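Local coordinates for lipopolysaccharide export system protein LptH (Pseudomonas aeruginosa, PDB 4UU4), which binds lipopolysaccharide and is required for its translocation from the inner to the outer membrane, possibly as part of a bridge across the periplasm, at residues Asn116-Gln128 and Gly135-Val147. Sequence-based numbering, arbitrary orientation.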
loop_
_atom_site.group_PDB
_atom_site.type_symbol
_atom_site.label_atom_id
_atom_site.label_comp_id
_atom_site.label_asym_id
_atom_site.label_seq_id
_atom_site.Cartn_x
_atom_site.Cartn_y
_atom_site.Cartn_z
ATOM N N ASN A 116 1.408 -8.994 6.426
ATOM C CA ASN A 116 2.579 -8.297 5.888
ATOM C C ASN A 116 2.572 -8.293 4.358
ATOM O O ASN A 116 3.548 -8.705 3.720
ATOM C CB ASN A 116 3.893 -8.897 6.407
ATOM C CG ASN A 116 4.092 -8.680 7.894
ATOM O OD1 ASN A 116 3.655 -7.674 8.455
ATOM N ND2 ASN A 116 4.762 -9.627 8.542
ATOM N N ARG A 117 1.463 -7.844 3.777
ATOM C CA ARG A 117 1.307 -7.846 2.327
ATOM C C ARG A 117 0.691 -6.560 1.801
ATOM O O ARG A 117 -0.349 -6.109 2.277
ATOM C CB ARG A 117 0.475 -9.049 1.876
ATOM C CG ARG A 117 1.241 -10.023 0.997
ATOM C CD ARG A 117 0.647 -11.418 1.059
ATOM N NE ARG A 117 1.666 -12.449 0.867
ATOM C CZ ARG A 117 2.462 -12.897 1.834
ATOM N NH1 ARG A 117 2.362 -12.398 3.059
ATOM N NH2 ARG A 117 3.362 -13.838 1.580
ATOM N N VAL A 118 1.342 -5.968 0.808
ATOM C CA VAL A 118 0.835 -4.754 0.185
ATOM C C VAL A 118 0.569 -4.989 -1.297
ATOM O O VAL A 118 1.502 -5.132 -2.082
ATOM C CB VAL A 118 1.829 -3.588 0.327
ATOM C CG1 VAL A 118 1.187 -2.298 -0.131
ATOM C CG2 VAL A 118 2.300 -3.464 1.765
ATOM N N VAL A 119 -0.704 -5.025 -1.682
ATOM C CA VAL A 119 -1.044 -5.242 -3.086
ATOM C C VAL A 119 -1.470 -3.960 -3.806
ATOM O O VAL A 119 -2.410 -3.276 -3.406
ATOM C CB VAL A 119 -2.084 -6.371 -3.276
ATOM C CG1 VAL A 119 -3.213 -6.229 -2.280
ATOM C CG2 VAL A 119 -2.611 -6.383 -4.702
ATOM N N LEU A 120 -0.734 -3.648 -4.867
ATOM C CA LEU A 120 -0.972 -2.479 -5.697
ATOM C C LEU A 120 -1.672 -2.917 -6.976
ATOM O O LEU A 120 -1.186 -3.794 -7.682
ATOM C CB LEU A 120 0.361 -1.812 -6.043
ATOM C CG LEU A 120 1.314 -1.597 -4.863
ATOM C CD1 LEU A 120 2.659 -2.259 -5.113
ATOM C CD2 LEU A 120 1.503 -0.121 -4.583
ATOM N N ILE A 121 -2.818 -2.313 -7.263
ATOM C CA ILE A 121 -3.578 -2.644 -8.460
ATOM C C ILE A 121 -3.508 -1.386 -9.318
ATOM O O ILE A 121 -3.225 -0.294 -8.813
ATOM C CB ILE A 121 -4.924 -3.316 -8.112
ATOM C CG1 ILE A 121 -4.691 -4.603 -7.318
ATOM C CG2 ILE A 121 -5.730 -3.614 -9.366
ATOM C CD1 ILE A 121 -5.887 -5.529 -7.299
ATOM N N ASP A 122 -3.760 -1.567 -10.615
ATOM C CA ASP A 122 -3.999 -0.498 -11.620
ATOM C C ASP A 122 -3.057 0.676 -11.844
ATOM O O ASP A 122 -3.304 1.783 -11.378
ATOM C CB ASP A 122 -5.355 0.151 -11.418
ATOM C CG ASP A 122 -6.034 0.455 -12.736
ATOM O OD1 ASP A 122 -5.360 0.383 -13.780
ATOM O OD2 ASP A 122 -7.248 0.766 -12.725
ATOM N N GLN A 123 -2.001 0.428 -12.601
ATOM C CA GLN A 123 -0.799 1.252 -12.697
ATOM C C GLN A 123 0.239 1.022 -11.574
ATOM O O GLN A 123 0.938 1.944 -11.162
ATOM C CB GLN A 123 -1.131 2.717 -12.887
ATOM C CG GLN A 123 -1.985 2.924 -14.116
ATOM C CD GLN A 123 -2.760 4.216 -14.084
ATOM O OE1 GLN A 123 -3.837 4.317 -14.669
ATOM N NE2 GLN A 123 -2.216 5.219 -13.407
ATOM N N ALA A 124 0.329 -0.224 -11.119
ATOM C CA ALA A 124 1.226 -0.588 -10.033
ATOM C C ALA A 124 2.685 -0.242 -10.340
ATOM O O ALA A 124 3.264 -0.737 -11.305
ATOM C CB ALA A 124 1.084 -2.067 -9.717
ATOM N N LYS A 125 3.274 0.617 -9.512
ATOM C CA LYS A 125 4.680 0.966 -9.654
ATOM C C LYS A 125 5.391 0.730 -8.327
ATOM O O LYS A 125 4.772 0.801 -7.273
ATOM C CB LYS A 125 4.830 2.426 -10.091
ATOM C CG LYS A 125 6.174 2.764 -10.729
ATOM C CD LYS A 125 6.342 4.268 -10.918
ATOM C CE LYS A 125 5.157 4.886 -11.651
ATOM N NZ LYS A 125 5.227 6.379 -11.693
ATOM N N VAL A 126 6.682 0.422 -8.384
ATOM C CA VAL A 126 7.507 0.271 -7.187
ATOM C C VAL A 126 8.912 0.783 -7.462
ATOM O O VAL A 126 9.580 0.308 -8.380
ATOM C CB VAL A 126 7.633 -1.201 -6.733
ATOM C CG1 VAL A 126 8.632 -1.310 -5.597
ATOM C CG2 VAL A 126 6.297 -1.764 -6.300
ATOM N N ILE A 127 9.366 1.746 -6.670
ATOM C CA ILE A 127 10.727 2.239 -6.809
ATOM C C ILE A 127 11.590 1.807 -5.629
ATOM O O ILE A 127 11.428 2.308 -4.512
ATOM C CB ILE A 127 10.770 3.769 -6.957
ATOM C CG1 ILE A 127 9.781 4.230 -8.029
ATOM C CG2 ILE A 127 12.174 4.224 -7.304
ATOM C CD1 ILE A 127 9.642 5.734 -8.127
ATOM N N GLN A 128 12.492 0.858 -5.881
ATOM C CA GLN A 128 13.467 0.449 -4.878
ATOM C C GLN A 128 14.911 0.638 -5.362
ATOM O O GLN A 128 15.381 -0.048 -6.268
ATOM C CB GLN A 128 13.194 -0.974 -4.346
ATOM C CG GLN A 128 13.513 -2.146 -5.265
ATOM C CD GLN A 128 13.419 -3.480 -4.540
ATOM O OE1 GLN A 128 12.458 -3.738 -3.812
ATOM N NE2 GLN A 128 14.425 -4.326 -4.721
ATOM N N GLY A 135 3.669 -2.607 -13.459
ATOM C CA GLY A 135 2.804 -3.730 -13.775
ATOM C C GLY A 135 1.337 -3.451 -13.518
ATOM O O GLY A 135 0.976 -2.427 -12.935
ATOM N N GLU A 136 0.488 -4.367 -13.970
ATOM C CA GLU A 136 -0.944 -4.280 -13.731
ATOM C C GLU A 136 -1.225 -4.510 -12.253
ATOM O O GLU A 136 -2.143 -3.916 -11.680
ATOM C CB GLU A 136 -1.692 -5.322 -14.567
ATOM C CG GLU A 136 -2.649 -4.740 -15.593
ATOM C CD GLU A 136 -3.449 -5.813 -16.308
ATOM O OE1 GLU A 136 -3.721 -6.859 -15.681
ATOM O OE2 GLU A 136 -3.800 -5.614 -17.495
ATOM N N LYS A 137 -0.426 -5.377 -11.640
ATOM C CA LYS A 137 -0.606 -5.717 -10.236
ATOM C C LYS A 137 0.701 -6.140 -9.567
ATOM O O LYS A 137 1.404 -7.027 -10.054
ATOM C CB LYS A 137 -1.658 -6.818 -10.099
ATOM C CG LYS A 137 -1.763 -7.412 -8.708
ATOM C CD LYS A 137 -2.811 -8.499 -8.653
ATOM C CE LYS A 137 -2.750 -9.244 -7.334
ATOM N NZ LYS A 137 -3.962 -10.072 -7.087
ATOM N N ILE A 138 1.021 -5.505 -8.444
ATOM C CA ILE A 138 2.254 -5.808 -7.725
ATOM C C ILE A 138 2.001 -6.159 -6.263
ATOM O O ILE A 138 1.462 -5.361 -5.513
ATOM C CB ILE A 138 3.251 -4.637 -7.787
ATOM C CG1 ILE A 138 3.712 -4.398 -9.222
ATOM C CG2 ILE A 138 4.448 -4.919 -6.905
ATOM C CD1 ILE A 138 4.747 -3.308 -9.352
ATOM N N VAL A 139 2.400 -7.359 -5.863
ATOM C CA VAL A 139 2.243 -7.787 -4.482
ATOM C C VAL A 139 3.576 -7.673 -3.745
ATOM O O VAL A 139 4.604 -8.112 -4.245
ATOM C CB VAL A 139 1.711 -9.224 -4.406
ATOM C CG1 VAL A 139 1.364 -9.587 -2.970
ATOM C CG2 VAL A 139 0.495 -9.370 -5.301
ATOM N N TYR A 140 3.555 -7.082 -2.555
ATOM C CA TYR A 140 4.787 -6.808 -1.825
ATOM C C TYR A 140 4.779 -7.332 -0.389
ATOM O O TYR A 140 4.090 -6.794 0.480
ATOM C CB TYR A 140 5.094 -5.308 -1.850
ATOM C CG TYR A 140 6.336 -4.916 -1.084
ATOM C CD1 TYR A 140 7.540 -5.575 -1.285
ATOM C CD2 TYR A 140 6.308 -3.877 -0.169
ATOM C CE1 TYR A 140 8.675 -5.215 -0.588
ATOM C CE2 TYR A 140 7.438 -3.509 0.532
ATOM C CZ TYR A 140 8.616 -4.180 0.320
ATOM O OH TYR A 140 9.741 -3.812 1.023
ATOM N N ASP A 141 5.550 -8.389 -0.158
ATOM C CA ASP A 141 5.793 -8.886 1.188
ATOM C C ASP A 141 6.770 -7.933 1.865
ATOM O O ASP A 141 7.886 -7.749 1.395
ATOM C CB ASP A 141 6.370 -10.302 1.130
ATOM C CG ASP A 141 6.447 -10.967 2.494
ATOM O OD1 ASP A 141 6.962 -10.345 3.447
ATOM O OD2 ASP A 141 5.990 -12.123 2.612
ATOM N N THR A 142 6.345 -7.322 2.965
ATOM C CA THR A 142 7.187 -6.362 3.672
ATOM C C THR A 142 8.180 -7.052 4.605
ATOM O O THR A 142 9.136 -6.432 5.074
ATOM C CB THR A 142 6.342 -5.369 4.495
ATOM O OG1 THR A 142 5.595 -6.083 5.489
ATOM C CG2 THR A 142 5.383 -4.601 3.596
ATOM N N GLN A 143 7.947 -8.334 4.873
ATOM C CA GLN A 143 8.815 -9.099 5.763
ATOM C C GLN A 143 9.910 -9.796 4.970
ATOM O O GLN A 143 11.093 -9.540 5.175
ATOM C CB GLN A 143 8.014 -10.133 6.558
ATOM C CG GLN A 143 8.797 -10.774 7.698
ATOM C CD GLN A 143 8.409 -12.222 7.937
ATOM O OE1 GLN A 143 7.707 -12.826 7.128
ATOM N NE2 GLN A 143 8.870 -12.786 9.050
ATOM N N ARG A 144 9.506 -10.676 4.059
ATOM C CA ARG A 144 10.453 -11.392 3.214
ATOM C C ARG A 144 11.067 -10.444 2.188
ATOM O O ARG A 144 12.065 -10.772 1.549
ATOM C CB ARG A 144 9.761 -12.558 2.504
ATOM C CG ARG A 144 8.956 -13.462 3.428
ATOM C CD ARG A 144 8.220 -14.550 2.651
ATOM N NE ARG A 144 9.143 -15.499 2.034
ATOM C CZ ARG A 144 8.770 -16.516 1.263
ATOM N NH1 ARG A 144 7.484 -16.722 1.007
ATOM N NH2 ARG A 144 9.684 -17.327 0.744
ATOM N N GLN A 145 10.468 -9.264 2.050
ATOM C CA GLN A 145 10.876 -8.279 1.048
ATOM C C GLN A 145 10.836 -8.856 -0.370
ATOM O O GLN A 145 11.727 -8.610 -1.183
ATOM C CB GLN A 145 12.247 -7.675 1.376
ATOM C CG GLN A 145 12.246 -6.790 2.616
ATOM C CD GLN A 145 13.594 -6.147 2.882
ATOM O OE1 GLN A 145 14.273 -5.691 1.962
ATOM N NE2 GLN A 145 13.989 -6.109 4.151
ATOM N N ILE A 146 9.790 -9.629 -0.649
ATOM C CA ILE A 146 9.594 -10.223 -1.966
ATOM C C ILE A 146 8.580 -9.431 -2.788
ATOM O O ILE A 146 7.472 -9.161 -2.334
ATOM C CB ILE A 146 9.147 -11.702 -1.868
ATOM C CG1 ILE A 146 10.192 -12.522 -1.104
ATOM C CG2 ILE A 146 8.921 -12.289 -3.258
ATOM C CD1 ILE A 146 9.930 -14.016 -1.088
ATOM N N VAL A 147 8.970 -9.054 -4.000
ATOM C CA VAL A 147 8.085 -8.298 -4.872
ATOM C C VAL A 147 7.632 -9.134 -6.070
ATOM O O VAL A 147 8.439 -9.542 -6.905
ATOM C CB VAL A 147 8.750 -6.997 -5.350
ATOM C CG1 VAL A 147 7.709 -6.050 -5.915
ATOM C CG2 VAL A 147 9.503 -6.338 -4.198
#
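Ile138 has the most surface buried here, and it is gripped by Leu120, Ala124 and Val126. The site is the corner of the beta-jellyroll where the chain passes from one sheet to the other. Strands 117-121 and 137-141 pair antiparallel in one sheet. The chain then turns a corner at Asp122 and Gln123, and strand 124-128 runs in the facing sheet. Ile138 therefore fills the angle between the two sheets. Its CG1 is anti to the carbonyl carbon (chi1 -65°) and rests on Ala124, with Ile138 CG1 3.5 Å from Ala124 CB. The CG2 branch meets the facing sheet, 3.7 Å from Val126 CG2. Leu120 comes across from the paired strand, its CD1 3.6 Å from Ile138 CB. Beneath them, Leu120 and Ile138 form a hydrogen-bonded pair, and the bond from Leu120 N to Ile138 O is almost straight (2.9 Å, 178°). A beta bulge shifts the register by one between Ile121 and Ala124. Farther along the same inner face, Val118 CG2 touches Thr142 CG2, and Tyr91 of strand 89-93 packs on both residues. Such an apolar interior is consistent with lipopolysaccharide binding.

Asn116 covers the other end. Its carbonyl O accepts from Thr142 N, which sits above the carbonyl plane. The Asn116 side chain crosses that of Thr142 at about a right angle, with CB 3.4 Å from Thr142 OG1. On the other face of the sheet, Asp141 OD1 accepts from Gln143 N, an Asx turn, and also from Arg144 N, which extends it to an Asx motif. Asp141 CG lies over one face of the Arg117 guanidinium. Asp141 OD2 is 3.3 Å from Arg117 NH2, well out of the guanidinium plane, a salt bridge of charges alone.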